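Local structure of uncharacterized protein (Acinetobacter baumannii, 4PUX) at residues V20-P25 / R39-T44; P14-S19 / K51-R56; K70-I75 / K94-G99; I122-E127 / T139-S144. The protein is of unknown function, but belongs to the DUF3237 family and folds as an antiparallel beta-barrel related to the allene oxide cyclase-type barrels. One frame throughout, in Å; residues are numbered along the deposited sequence.

All four contacts lie on one curled antiparallel sheet, the closed wall of a single-chain beta-barrel. Contacts 1 and 2 share strand 12-21, contact 1 pairing its end with strand 36-49 and contact 2 reaching past that strand to the start of 54-67; their centres are about 20 Å apart, and contact 1 falls within the span of chain that contact 2 brackets. Contact 3 follows, joining hairpin strands 73-83 and 88-99, and contact 4 comes last, joining 118-127 and 141-147. Contacts 2 and 3 sit on opposite sides of the chain's centre. Contact 4 packs against contact 2 and pairs with contact 3 through a Thr123-Lys94 backbone hydrogen bond, so neighbouring strands are tied around the wall.

Contact 1. Residues V20-P25 / R39-T44; sequences VDLNAP and RIIPIT
Thr44 carries the polar half of this contact, using both its backbone and its hydroxyl. Its N-H bond to the Asp21 carbonyl (Thr44 N to Asp21 O, 3.0 Å) is nearly straight at 165°, although the donor stands above the carbonyl plane. Its OG1, held between backbone N and carbonyl carbon (chi1 60°), accepts the N-H of Asn23 at 3.0 Å (Asn23 N to Thr44 OG1), and water 1 lies 2.7 Å from the same Thr44 OG1. Water 2 bridges the segments, within hydrogen-bonding distance of both Ala24 O and Pro42 O. The methyl CG2 of Thr44 is turned toward Ala24 CB, which also meets Pro42 CB at 3.9 Å. Here strand 12-21 gives out and the chain bends through an inverse gamma turn centred on Asn23, on its way to strand 27-33 of the barrel wall. Leu22 sends CD2 alongside Ile43 CG1 (3.9 Å) and CD1 obliquely against Ile41 CG2 (4.0 Å), while its CA makes a C-H...O contact with Pro42 O. Val20 CG1, anti to its backbone N, crosses Ile43 CG2 at 3.8 Å. In the next shell, Asp21 pairs through its backbone with Gly45, and Tyr79 packs against both Val20 and Ile43.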
loop_
_atom_site.group_PDB
_atom_site.type_symbol
_atom_site.label_atom_id
_atom_site.label_comp_id
_atom_site.label_asym_id
_atom_site.label_seq_id
_atom_site.Cartn_x
_atom_site.Cartn_y
_atom_site.Cartn_z
ATOM N N VAL A 20 0.374 2.603 -8.461
ATOM C CA VAL A 20 1.764 2.941 -8.129
ATOM C C VAL A 20 2.706 2.248 -9.121
ATOM O O VAL A 20 2.642 1.019 -9.332
ATOM C CB VAL A 20 2.141 2.514 -6.674
ATOM C CG1 VAL A 20 3.517 3.080 -6.319
ATOM C CG2 VAL A 20 1.054 2.982 -5.633
ATOM N N ASP A 21 3.582 3.048 -9.709
ATOM C CA ASP A 21 4.592 2.539 -10.668
ATOM C C ASP A 21 5.902 2.249 -9.893
ATOM O O ASP A 21 6.365 3.090 -9.102
ATOM C CB ASP A 21 4.868 3.577 -11.750
ATOM C CG ASP A 21 3.757 3.677 -12.775
ATOM O OD1 ASP A 21 3.023 2.701 -12.942
ATOM O OD2 ASP A 21 3.606 4.743 -13.432
ATOM N N LEU A 22 6.495 1.077 -10.174
ATOM C CA LEU A 22 7.763 0.612 -9.555
ATOM C C LEU A 22 8.780 0.361 -10.694
ATOM O O LEU A 22 9.309 -0.748 -10.847
ATOM C CB LEU A 22 7.509 -0.674 -8.761
ATOM C CG LEU A 22 6.329 -0.617 -7.809
ATOM C CD1 LEU A 22 6.115 -1.991 -7.193
ATOM C CD2 LEU A 22 6.534 0.452 -6.738
ATOM N N ASN A 23 9.002 1.397 -11.531
ATOM C CA ASN A 23 9.712 1.215 -12.801
ATOM C C ASN A 23 11.250 1.452 -12.684
ATOM O O ASN A 23 11.862 2.249 -13.412
ATOM C CB ASN A 23 9.098 2.120 -13.895
ATOM C CG ASN A 23 7.652 1.756 -14.291
ATOM O OD1 ASN A 23 6.920 2.626 -14.843
ATOM N ND2 ASN A 23 7.235 0.576 -14.024
ATOM N N ALA A 24 11.839 0.759 -11.724
ATOM C CA ALA A 24 13.275 0.778 -11.465
ATOM C C ALA A 24 13.665 -0.561 -10.868
ATOM O O ALA A 24 12.826 -1.257 -10.305
ATOM C CB ALA A 24 13.649 1.917 -10.484
ATOM N N PRO A 25 14.948 -0.944 -11.005
ATOM C CA PRO A 25 15.335 -2.211 -10.395
ATOM C C PRO A 25 15.236 -2.192 -8.851
ATOM O O PRO A 25 15.451 -1.155 -8.205
ATOM C CB PRO A 25 16.805 -2.400 -10.838
ATOM C CG PRO A 25 17.038 -1.390 -11.902
ATOM C CD PRO A 25 16.042 -0.285 -11.724
ATOM N N ARG A 39 14.546 -5.608 1.011
ATOM C CA ARG A 39 14.343 -5.239 -0.392
ATOM C C ARG A 39 13.936 -3.753 -0.431
ATOM O O ARG A 39 12.988 -3.350 0.267
ATOM C CB ARG A 39 13.227 -6.097 -1.045
ATOM C CG ARG A 39 13.404 -7.592 -0.816
ATOM C CD ARG A 39 12.327 -8.392 -1.512
ATOM N NE ARG A 39 12.462 -8.354 -2.957
ATOM C CZ ARG A 39 11.505 -8.022 -3.826
ATOM N NH1 ARG A 39 10.272 -7.731 -3.436
ATOM N NH2 ARG A 39 11.778 -8.060 -5.118
ATOM N N ILE A 40 14.646 -2.936 -1.212
ATOM C CA ILE A 40 14.339 -1.492 -1.343
ATOM C C ILE A 40 13.827 -1.302 -2.752
ATOM O O ILE A 40 14.549 -1.492 -3.735
ATOM C CB ILE A 40 15.544 -0.600 -0.995
ATOM C CG1 ILE A 40 16.042 -0.897 0.431
ATOM C CG2 ILE A 40 15.200 0.890 -1.215
ATOM C CD1 ILE A 40 17.339 -0.189 0.811
ATOM N N ILE A 41 12.524 -1.080 -2.833
ATOM C CA ILE A 41 11.747 -1.080 -4.081
ATOM C C ILE A 41 11.344 0.378 -4.454
ATOM O O ILE A 41 10.444 0.961 -3.808
ATOM C CB ILE A 41 10.471 -1.930 -3.909
ATOM C CG1 ILE A 41 10.792 -3.343 -3.403
ATOM C CG2 ILE A 41 9.626 -1.935 -5.208
ATOM C CD1 ILE A 41 9.628 -4.082 -2.824
ATOM N N PRO A 42 12.100 1.030 -5.343
ATOM C CA PRO A 42 11.779 2.421 -5.711
ATOM C C PRO A 42 10.381 2.653 -6.252
ATOM O O PRO A 42 9.886 1.882 -7.060
ATOM C CB PRO A 42 12.838 2.772 -6.759
ATOM C CG PRO A 42 13.963 1.889 -6.472
ATOM C CD PRO A 42 13.273 0.565 -6.110
ATOM N N ILE A 43 9.780 3.737 -5.769
ATOM C CA ILE A 43 8.506 4.237 -6.287
ATOM C C ILE A 43 8.794 5.377 -7.269
ATOM O O ILE A 43 9.318 6.410 -6.885
ATOM C CB ILE A 43 7.567 4.700 -5.134
ATOM C CG1 ILE A 43 7.150 3.450 -4.314
ATOM C CG2 ILE A 43 6.376 5.534 -5.687
ATOM C CD1 ILE A 43 6.567 3.783 -2.970
ATOM N N THR A 44 8.447 5.168 -8.552
ATOM C CA THR A 44 8.876 6.079 -9.615
ATOM C C THR A 44 7.805 7.024 -10.124
ATOM O O THR A 44 8.105 8.008 -10.835
ATOM C CB THR A 44 9.469 5.235 -10.806
ATOM O OG1 THR A 44 8.476 4.336 -11.311
ATOM C CG2 THR A 44 10.695 4.442 -10.322
HETATM O O HOH W 1 7.360 5.660 -13.432
HETATM O O HOH W 2 11.114 -0.600 -8.096
#

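Contact 2. Residues P14-S19 / K51-R56; sequences PLAKFS and KSLKGR
Leu15 opens the contact with its side chain. Its CG is anti to the backbone N (chi1 180°), which brings the branch obliquely across Leu53: CG lies 3.9 Å from Leu53 CD2, and both methyls of Leu15 are about as near to that same methyl. One of them, Leu15 CD1, also passes Ser52 OG at 4.1 Å. The carbonyl of Leu15 is linked to the other segment through water 3, which donates to Leu15 O at 2.7 Å and accepts from Ser52 N at 2.8 Å; Ser52 OG lies near the same water. Leu15 and Ala16 together face Ala156 in a classic beta bulge, an irregularity in the pairing of strands 12-21 and 151-159. Ala16 follows with CB directed at 51-56, where it meets Leu53 O at 3.7 Å. Two residues on, Phe18 brings the tip of its ring to the same partner, CZ standing 4.4 Å from Leu53 CD2 in an oblique approach. Its ring also stacks with Tyr154 and meets that of Phe48, so an aromatic group adjoins the leucines inside the barrel. With no direct hydrogen bond between the segments, strand 36-49 being the sheet neighbour of both 12-21 and 54-67, cohesion here is dispersive, centred on Leu53 CD2, and the single water supplies the polar link at the Ser52 end.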
loop_
_atom_site.group_PDB
_atom_site.type_symbol
_atom_site.label_atom_id
_atom_site.label_comp_id
_atom_site.label_asym_id
_atom_site.label_seq_id
_atom_site.Cartn_x
_atom_site.Cartn_y
_atom_site.Cartn_z
ATOM N N PRO A 14 -14.956 5.389 0.298
ATOM C CA PRO A 14 -13.907 5.406 -0.771
ATOM C C PRO A 14 -13.195 6.767 -0.877
ATOM O O PRO A 14 -13.849 7.822 -0.820
ATOM C CB PRO A 14 -14.704 5.098 -2.053
ATOM C CG PRO A 14 -15.928 4.359 -1.542
ATOM C CD PRO A 14 -16.263 4.957 -0.226
ATOM N N LEU A 15 -11.873 6.721 -0.921
ATOM C CA LEU A 15 -11.018 7.888 -1.054
ATOM C C LEU A 15 -10.537 8.064 -2.509
ATOM O O LEU A 15 -10.833 9.077 -3.180
ATOM C CB LEU A 15 -9.819 7.796 -0.072
ATOM C CG LEU A 15 -8.862 9.004 -0.160
ATOM C CD1 LEU A 15 -9.564 10.338 0.162
ATOM C CD2 LEU A 15 -7.674 8.795 0.775
ATOM N N ALA A 16 -9.771 7.098 -2.986
ATOM C CA ALA A 16 -9.292 7.057 -4.377
ATOM C C ALA A 16 -8.714 5.713 -4.724
ATOM O O ALA A 16 -8.289 4.957 -3.833
ATOM C CB ALA A 16 -8.184 8.160 -4.596
ATOM N N LYS A 17 -8.685 5.430 -6.019
ATOM C CA LYS A 17 -7.961 4.280 -6.581
ATOM C C LYS A 17 -6.559 4.732 -6.971
ATOM O O LYS A 17 -6.394 5.680 -7.729
ATOM C CB LYS A 17 -8.667 3.689 -7.793
ATOM C CG LYS A 17 -7.888 2.495 -8.415
ATOM C CD LYS A 17 -8.711 1.836 -9.562
ATOM C CE LYS A 17 -8.156 0.479 -9.976
ATOM N NZ LYS A 17 -9.252 -0.436 -10.442
ATOM N N PHE A 18 -5.564 4.082 -6.384
ATOM C CA PHE A 18 -4.142 4.334 -6.606
ATOM C C PHE A 18 -3.538 3.296 -7.543
ATOM O O PHE A 18 -3.792 2.072 -7.393
ATOM C CB PHE A 18 -3.356 4.287 -5.279
ATOM C CG PHE A 18 -3.548 5.508 -4.382
ATOM C CD1 PHE A 18 -4.760 5.735 -3.711
ATOM C CD2 PHE A 18 -2.510 6.433 -4.204
ATOM C CE1 PHE A 18 -4.936 6.845 -2.870
ATOM C CE2 PHE A 18 -2.694 7.561 -3.360
ATOM C CZ PHE A 18 -3.916 7.771 -2.720
ATOM N N SER A 19 -2.676 3.785 -8.410
ATOM C CA SER A 19 -1.893 2.957 -9.317
ATOM C C SER A 19 -0.427 3.402 -9.153
ATOM O O SER A 19 -0.066 4.479 -9.600
ATOM C CB SER A 19 -2.436 3.113 -10.757
ATOM O OG SER A 19 -3.837 2.805 -10.795
ATOM N N LYS A 51 -13.354 10.707 -5.926
ATOM C CA LYS A 51 -14.308 11.816 -5.985
ATOM C C LYS A 51 -13.684 13.141 -5.479
ATOM O O LYS A 51 -13.813 14.205 -6.152
ATOM C CB LYS A 51 -15.576 11.476 -5.166
ATOM C CG LYS A 51 -16.707 12.522 -5.253
ATOM C CD LYS A 51 -17.947 12.064 -4.449
ATOM C CE LYS A 51 -19.101 13.036 -4.600
ATOM N NZ LYS A 51 -20.293 12.590 -3.801
ATOM N N SER A 52 -12.943 13.069 -4.361
ATOM C CA SER A 52 -12.437 14.246 -3.635
ATOM C C SER A 52 -10.920 14.377 -3.677
ATOM O O SER A 52 -10.362 15.291 -3.065
ATOM C CB SER A 52 -12.871 14.176 -2.148
ATOM O OG SER A 52 -12.049 13.287 -1.369
ATOM N N LEU A 53 -10.266 13.472 -4.402
ATOM C CA LEU A 53 -8.791 13.385 -4.404
ATOM C C LEU A 53 -8.293 12.767 -5.715
ATOM O O LEU A 53 -8.578 11.601 -6.022
ATOM C CB LEU A 53 -8.320 12.517 -3.238
ATOM C CG LEU A 53 -6.806 12.434 -3.027
ATOM C CD1 LEU A 53 -6.193 13.774 -2.602
ATOM C CD2 LEU A 53 -6.419 11.334 -2.030
ATOM N N LYS A 54 -7.560 13.592 -6.493
ATOM C CA LYS A 54 -7.097 13.203 -7.836
ATOM C C LYS A 54 -5.711 13.805 -8.047
ATOM O O LYS A 54 -5.449 14.920 -7.608
ATOM C CB LYS A 54 -8.036 13.800 -8.921
ATOM C CG LYS A 54 -9.499 13.369 -8.886
ATOM C CD LYS A 54 -10.316 14.107 -9.960
ATOM C CE LYS A 54 -11.789 13.594 -9.986
ATOM N NZ LYS A 54 -12.500 13.974 -8.762
ATOM N N GLY A 55 -4.848 13.090 -8.756
ATOM C CA GLY A 55 -3.507 13.577 -9.066
ATOM C C GLY A 55 -2.516 12.498 -9.454
ATOM O O GLY A 55 -2.899 11.431 -9.963
ATOM N N ARG A 56 -1.237 12.791 -9.236
ATOM C CA ARG A 56 -0.147 11.895 -9.616
ATOM C C ARG A 56 0.834 11.673 -8.457
ATOM O O ARG A 56 0.924 12.479 -7.498
ATOM C CB ARG A 56 0.606 12.390 -10.858
ATOM C CG ARG A 56 1.470 13.610 -10.660
ATOM C CD ARG A 56 2.071 14.064 -12.000
ATOM N NE ARG A 56 2.909 15.249 -11.804
ATOM C CZ ARG A 56 4.098 15.469 -12.330
ATOM N NH1 ARG A 56 4.600 14.643 -13.237
ATOM N NH2 ARG A 56 4.752 16.601 -12.023
HETATM O O HOH W 3 -12.807 10.866 -2.609
#

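Contact 3. Residues K70-I75 / K94-G99; sequences KGLAII and KGYRHG
Strands 73-75 and 94-99 run antiparallel, their directions 158° apart, with Ala73-Arg97 and Ile75-Gly95 as hydrogen-bonded pairs and Ile74-Tyr96 as the non-hydrogen-bonded pair between them. The straightest bond, at 179°, runs from Ile75 N to Gly95 O (2.9 Å), whereas the return bond from Gly95 N to Ile75 O is longer, 3.3 Å. On the face of Ala73 and Ile75, the latter's CB and CG1 lie over the Gly95 peptide. Arg97 leaves the same face with CG anti to the backbone N and extends to a cation-pi contact with Tyr118. Toward the other face, Leu72 CD1 lies 3.7 Å from Arg97 O and between two beta carbons, 4.0 Å from Tyr96 CB and 3.9 Å from His98 CB, the leucine running alongside His98. The imidazole is held by the carbonyl of the following residue, His98 ND1 donating to Gly99 O at 2.8 Å with the acceptor close to the ring plane. Beyond the last pair, water 4 spans Gly71 O and Gly99 N. Main-chain bonds thus carry the register of this barrel-wall hairpin, one water prolongs it, and the bond to Gly99 O probably favours the His98 form protonated at ND1.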
loop_
_atom_site.group_PDB
_atom_site.type_symbol
_atom_site.label_atom_id
_atom_site.label_comp_id
_atom_site.label_asym_id
_atom_site.label_seq_id
_atom_site.Cartn_x
_atom_site.Cartn_y
_atom_site.Cartn_z
ATOM N N LYS A 70 8.877 -17.434 5.638
ATOM C CA LYS A 70 7.594 -18.007 5.447
ATOM C C LYS A 70 6.766 -17.207 4.393
ATOM O O LYS A 70 5.544 -17.369 4.351
ATOM C CB LYS A 70 6.924 -18.036 6.826
ATOM C CG LYS A 70 7.722 -18.913 7.871
ATOM C CD LYS A 70 7.725 -18.329 9.291
ATOM C CE LYS A 70 8.294 -19.305 10.353
ATOM N NZ LYS A 70 9.799 -19.347 10.398
ATOM N N GLY A 71 7.431 -16.379 3.541
ATOM C CA GLY A 71 6.746 -15.616 2.503
ATOM C C GLY A 71 5.741 -14.602 3.018
ATOM O O GLY A 71 4.679 -14.366 2.379
ATOM N N LEU A 72 6.032 -14.020 4.178
ATOM C CA LEU A 72 5.354 -12.810 4.592
ATOM C C LEU A 72 6.222 -11.624 4.198
ATOM O O LEU A 72 7.391 -11.554 4.578
ATOM C CB LEU A 72 5.159 -12.788 6.093
ATOM C CG LEU A 72 4.573 -11.490 6.677
ATOM C CD1 LEU A 72 3.150 -11.185 6.165
ATOM C CD2 LEU A 72 4.594 -11.552 8.180
ATOM N N ALA A 73 5.636 -10.682 3.466
ATOM C CA ALA A 73 6.261 -9.371 3.233
ATOM C C ALA A 73 5.650 -8.319 4.160
ATOM O O ALA A 73 4.437 -8.209 4.276
ATOM C CB ALA A 73 6.091 -8.923 1.789
ATOM N N ILE A 74 6.528 -7.544 4.792
ATOM C CA ILE A 74 6.153 -6.444 5.674
ATOM C C ILE A 74 6.445 -5.162 4.883
ATOM O O ILE A 74 7.609 -4.940 4.458
ATOM C CB ILE A 74 6.989 -6.459 6.968
ATOM C CG1 ILE A 74 6.882 -7.839 7.640
ATOM C CG2 ILE A 74 6.531 -5.359 7.941
ATOM C CD1 ILE A 74 7.781 -8.009 8.830
ATOM N N ILE A 75 5.410 -4.339 4.678
ATOM C CA ILE A 75 5.472 -3.138 3.840
ATOM C C ILE A 75 5.747 -1.929 4.729
ATOM O O ILE A 75 5.102 -1.754 5.771
ATOM C CB ILE A 75 4.081 -2.939 3.149
ATOM C CG1 ILE A 75 3.562 -4.187 2.374
ATOM C CG2 ILE A 75 4.026 -1.666 2.348
ATOM C CD1 ILE A 75 4.401 -4.732 1.451
ATOM N N LYS A 94 1.947 1.162 5.543
ATOM C CA LYS A 94 2.439 0.008 6.300
ATOM C C LYS A 94 1.434 -1.129 6.151
ATOM O O LYS A 94 0.236 -0.898 6.023
ATOM C CB LYS A 94 2.638 0.360 7.775
ATOM C CG LYS A 94 3.812 1.365 8.029
ATOM C CD LYS A 94 3.919 1.760 9.438
ATOM C CE LYS A 94 5.156 2.618 9.694
ATOM N NZ LYS A 94 5.051 3.989 9.073
ATOM N N GLY A 95 1.917 -2.358 6.180
ATOM C CA GLY A 95 1.010 -3.488 6.140
ATOM C C GLY A 95 1.689 -4.793 5.770
ATOM O O GLY A 95 2.889 -4.952 6.007
ATOM N N TYR A 96 0.900 -5.717 5.200
ATOM C CA TYR A 96 1.332 -7.105 4.999
ATOM C C TYR A 96 0.893 -7.625 3.651
ATOM O O TYR A 96 -0.238 -7.307 3.185
ATOM C CB TYR A 96 0.732 -8.052 6.072
ATOM C CG TYR A 96 1.047 -7.687 7.505
ATOM C CD1 TYR A 96 2.369 -7.726 7.976
ATOM C CD2 TYR A 96 0.037 -7.296 8.391
ATOM C CE1 TYR A 96 2.661 -7.414 9.298
ATOM C CE2 TYR A 96 0.314 -6.949 9.711
ATOM C CZ TYR A 96 1.621 -7.031 10.171
ATOM O OH TYR A 96 1.925 -6.696 11.482
ATOM N N ARG A 97 1.749 -8.452 3.051
ATOM C CA ARG A 97 1.393 -9.248 1.857
ATOM C C ARG A 97 1.790 -10.701 2.110
ATOM O O ARG A 97 2.950 -10.966 2.435
ATOM C CB ARG A 97 2.048 -8.713 0.603
ATOM C CG ARG A 97 1.643 -9.498 -0.675
ATOM C CD ARG A 97 2.169 -8.830 -1.978
ATOM N NE ARG A 97 1.658 -9.511 -3.179
ATOM C CZ ARG A 97 2.326 -10.396 -3.902
ATOM N NH1 ARG A 97 3.578 -10.722 -3.600
ATOM N NH2 ARG A 97 1.752 -10.949 -4.962
ATOM N N HIS A 98 0.837 -11.629 1.942
ATOM C CA HIS A 98 1.115 -13.050 2.146
ATOM C C HIS A 98 0.106 -13.864 1.355
ATOM O O HIS A 98 -0.964 -13.349 0.991
ATOM C CB HIS A 98 1.138 -13.436 3.634
ATOM C CG HIS A 98 -0.166 -13.215 4.354
ATOM N ND1 HIS A 98 -1.235 -14.081 4.244
ATOM C CD2 HIS A 98 -0.543 -12.279 5.255
ATOM C CE1 HIS A 98 -2.222 -13.666 5.017
ATOM N NE2 HIS A 98 -1.832 -12.570 5.634
ATOM N N GLY A 99 0.459 -15.109 1.013
ATOM C CA GLY A 99 -0.503 -15.986 0.358
ATOM C C GLY A 99 -1.816 -16.077 1.128
ATOM O O GLY A 99 -1.813 -16.083 2.372
HETATM O O HOH W 4 2.965 -16.331 1.640
#

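Contact 4. Residues I122-E127 / T139-S144; sequences ITMQFE and TVAVGS
Met124, present as selenomethionine, points from strand 122-127 to the face it shares with Ile122 and Ala141. Its CB meets Ala141 CB at 4.0 Å, methyl beside methylene. CG, anti to the carbonyl carbon, passes over Ala141 O, and the extended second torsion carries SE onward to 3.8 Å from Val142 O. There the chain bends (chi3 71°), and the terminal CE packs beside the ring of Phe18, with Tyr154 and Ala156 also against the side chain. Ala141 CB has a second neighbour in Phe126, whose CE1 comes to 3.8 Å and whose ring offers its edge, in plane, to the methyl.

These side chains line the interior of the antiparallel barrel, where strand 118-127 lies between 88-99 and 141-147. The axes of strands 122-127 and 141-144 make 138° between their directions, well short of exactly antiparallel, and the pairing is best formed at Ile122-Gly143: Gly143 N donates to Ile122 O at 2.9 Å, and Ile122 N donates back to Gly143 O. Ile122 CG1, in the crowded position between backbone N and carbonyl carbon, lies 3.7 Å from Gly143 CA, packed against a residue that has no side chain. On the other face Val142 CB packs on Ile122 O at 3.5 Å. The next bond, Met124 N to Ala141 O, is 3.0 Å long but bent to 146°. Where the strands diverge, water takes over: water 5 accepts from Ala141 N, and water 6 lies 2.7 Å from Thr139 O, both waters also standing within hydrogen-bonding distance of Met124 O.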
loop_
_atom_site.group_PDB
_atom_site.type_symbol
_atom_site.label_atom_id
_atom_site.label_comp_id
_atom_site.label_asym_id
_atom_site.label_seq_id
_atom_site.Cartn_x
_atom_site.Cartn_y
_atom_site.Cartn_z
ATOM N N ILE A 122 -3.098 -2.586 3.638
ATOM C CA ILE A 122 -2.264 -1.544 4.203
ATOM C C ILE A 122 -3.049 -0.540 5.065
ATOM O O ILE A 122 -4.271 -0.367 4.894
ATOM C CB ILE A 122 -1.506 -0.754 3.086
ATOM C CG1 ILE A 122 -2.486 -0.145 2.059
ATOM C CG2 ILE A 122 -0.509 -1.664 2.385
ATOM C CD1 ILE A 122 -1.848 0.844 1.085
ATOM N N THR A 123 -2.308 0.153 5.932
ATOM C CA THR A 123 -2.754 1.393 6.607
ATOM C C THR A 123 -2.019 2.582 5.974
ATOM O O THR A 123 -0.909 2.407 5.413
ATOM C CB THR A 123 -2.503 1.365 8.126
ATOM O OG1 THR A 123 -1.097 1.271 8.389
ATOM C CG2 THR A 123 -3.210 0.187 8.764
HETATM N N MSE A 124 -2.628 3.753 6.054
HETATM C CA MSE A 124 -2.141 4.938 5.366
HETATM C C MSE A 124 -2.096 6.138 6.336
HETATM O O MSE A 124 -3.061 6.382 7.042
HETATM C CB MSE A 124 -3.082 5.283 4.181
HETATM C CG MSE A 124 -3.294 4.143 3.208
HETATM SE SE MSE A 124 -4.586 4.542 1.823
HETATM C CE MSE A 124 -3.634 5.826 0.744
ATOM N N GLN A 125 -1.022 6.938 6.240
ATOM C CA GLN A 125 -0.829 8.154 7.038
ATOM C C GLN A 125 -0.428 9.294 6.100
ATOM O O GLN A 125 0.504 9.127 5.270
ATOM C CB GLN A 125 0.274 7.934 8.068
ATOM C CG GLN A 125 0.537 9.110 8.951
ATOM C CD GLN A 125 1.586 8.814 10.000
ATOM O OE1 GLN A 125 2.065 7.670 10.161
ATOM N NE2 GLN A 125 1.944 9.822 10.718
ATOM N N PHE A 126 -1.130 10.401 6.192
ATOM C CA PHE A 126 -0.937 11.569 5.307
ATOM C C PHE A 126 -0.400 12.788 6.040
ATOM O O PHE A 126 -0.778 13.036 7.181
ATOM C CB PHE A 126 -2.265 11.961 4.694
ATOM C CG PHE A 126 -3.002 10.854 3.984
ATOM C CD1 PHE A 126 -3.938 10.062 4.670
ATOM C CD2 PHE A 126 -2.822 10.637 2.607
ATOM C CE1 PHE A 126 -4.693 9.082 3.973
ATOM C CE2 PHE A 126 -3.551 9.656 1.927
ATOM C CZ PHE A 126 -4.469 8.845 2.632
ATOM N N GLU A 127 0.298 13.678 5.309
ATOM C CA GLU A 127 0.763 14.976 5.830
ATOM C C GLU A 127 0.690 16.003 4.720
ATOM O O GLU A 127 1.334 15.822 3.689
ATOM C CB GLU A 127 2.201 15.003 6.328
ATOM C CG GLU A 127 2.490 14.481 7.628
ATOM C CD GLU A 127 3.936 14.827 8.109
ATOM O OE1 GLU A 127 4.539 15.930 7.766
ATOM O OE2 GLU A 127 4.397 14.033 8.932
ATOM N N THR A 139 -7.295 11.684 9.953
ATOM C CA THR A 139 -8.266 10.650 9.584
ATOM C C THR A 139 -7.525 9.327 9.344
ATOM O O THR A 139 -6.480 9.315 8.698
ATOM C CB THR A 139 -9.020 11.079 8.302
ATOM O OG1 THR A 139 -9.641 12.350 8.517
ATOM C CG2 THR A 139 -10.081 10.063 7.908
ATOM N N VAL A 140 -8.016 8.239 9.958
ATOM C CA VAL A 140 -7.438 6.922 9.753
ATOM C C VAL A 140 -7.867 6.404 8.360
ATOM O O VAL A 140 -8.984 6.659 7.912
ATOM C CB VAL A 140 -7.829 5.924 10.914
ATOM C CG1 VAL A 140 -7.399 4.517 10.632
ATOM C CG2 VAL A 140 -7.260 6.434 12.230
ATOM N N ALA A 141 -6.965 5.702 7.667
ATOM C CA ALA A 141 -7.239 5.198 6.319
ATOM C C ALA A 141 -6.544 3.874 6.053
ATOM O O ALA A 141 -5.522 3.570 6.661
ATOM C CB ALA A 141 -6.807 6.256 5.275
ATOM N N VAL A 142 -7.144 3.072 5.159
ATOM C CA VAL A 142 -6.699 1.738 4.823
ATOM C C VAL A 142 -6.818 1.483 3.317
ATOM O O VAL A 142 -7.499 2.200 2.603
ATOM C CB VAL A 142 -7.501 0.646 5.565
ATOM C CG1 VAL A 142 -7.289 0.786 7.073
ATOM C CG2 VAL A 142 -8.984 0.716 5.224
ATOM N N GLY A 143 -6.089 0.506 2.841
ATOM C CA GLY A 143 -6.101 0.102 1.442
ATOM C C GLY A 143 -6.157 -1.391 1.221
ATOM O O GLY A 143 -5.639 -2.167 2.024
ATOM N N SER A 144 -6.785 -1.787 0.114
ATOM C CA SER A 144 -6.819 -3.174 -0.365
ATOM C C SER A 144 -6.092 -3.208 -1.691
ATOM O O SER A 144 -6.487 -2.502 -2.631
ATOM C CB SER A 144 -8.250 -3.640 -0.552
ATOM O OG SER A 144 -8.307 -4.964 -1.051
HETATM O O HOH W 5 -4.365 5.155 9.257
HETATM O O HOH W 6 -4.040 8.280 8.685
#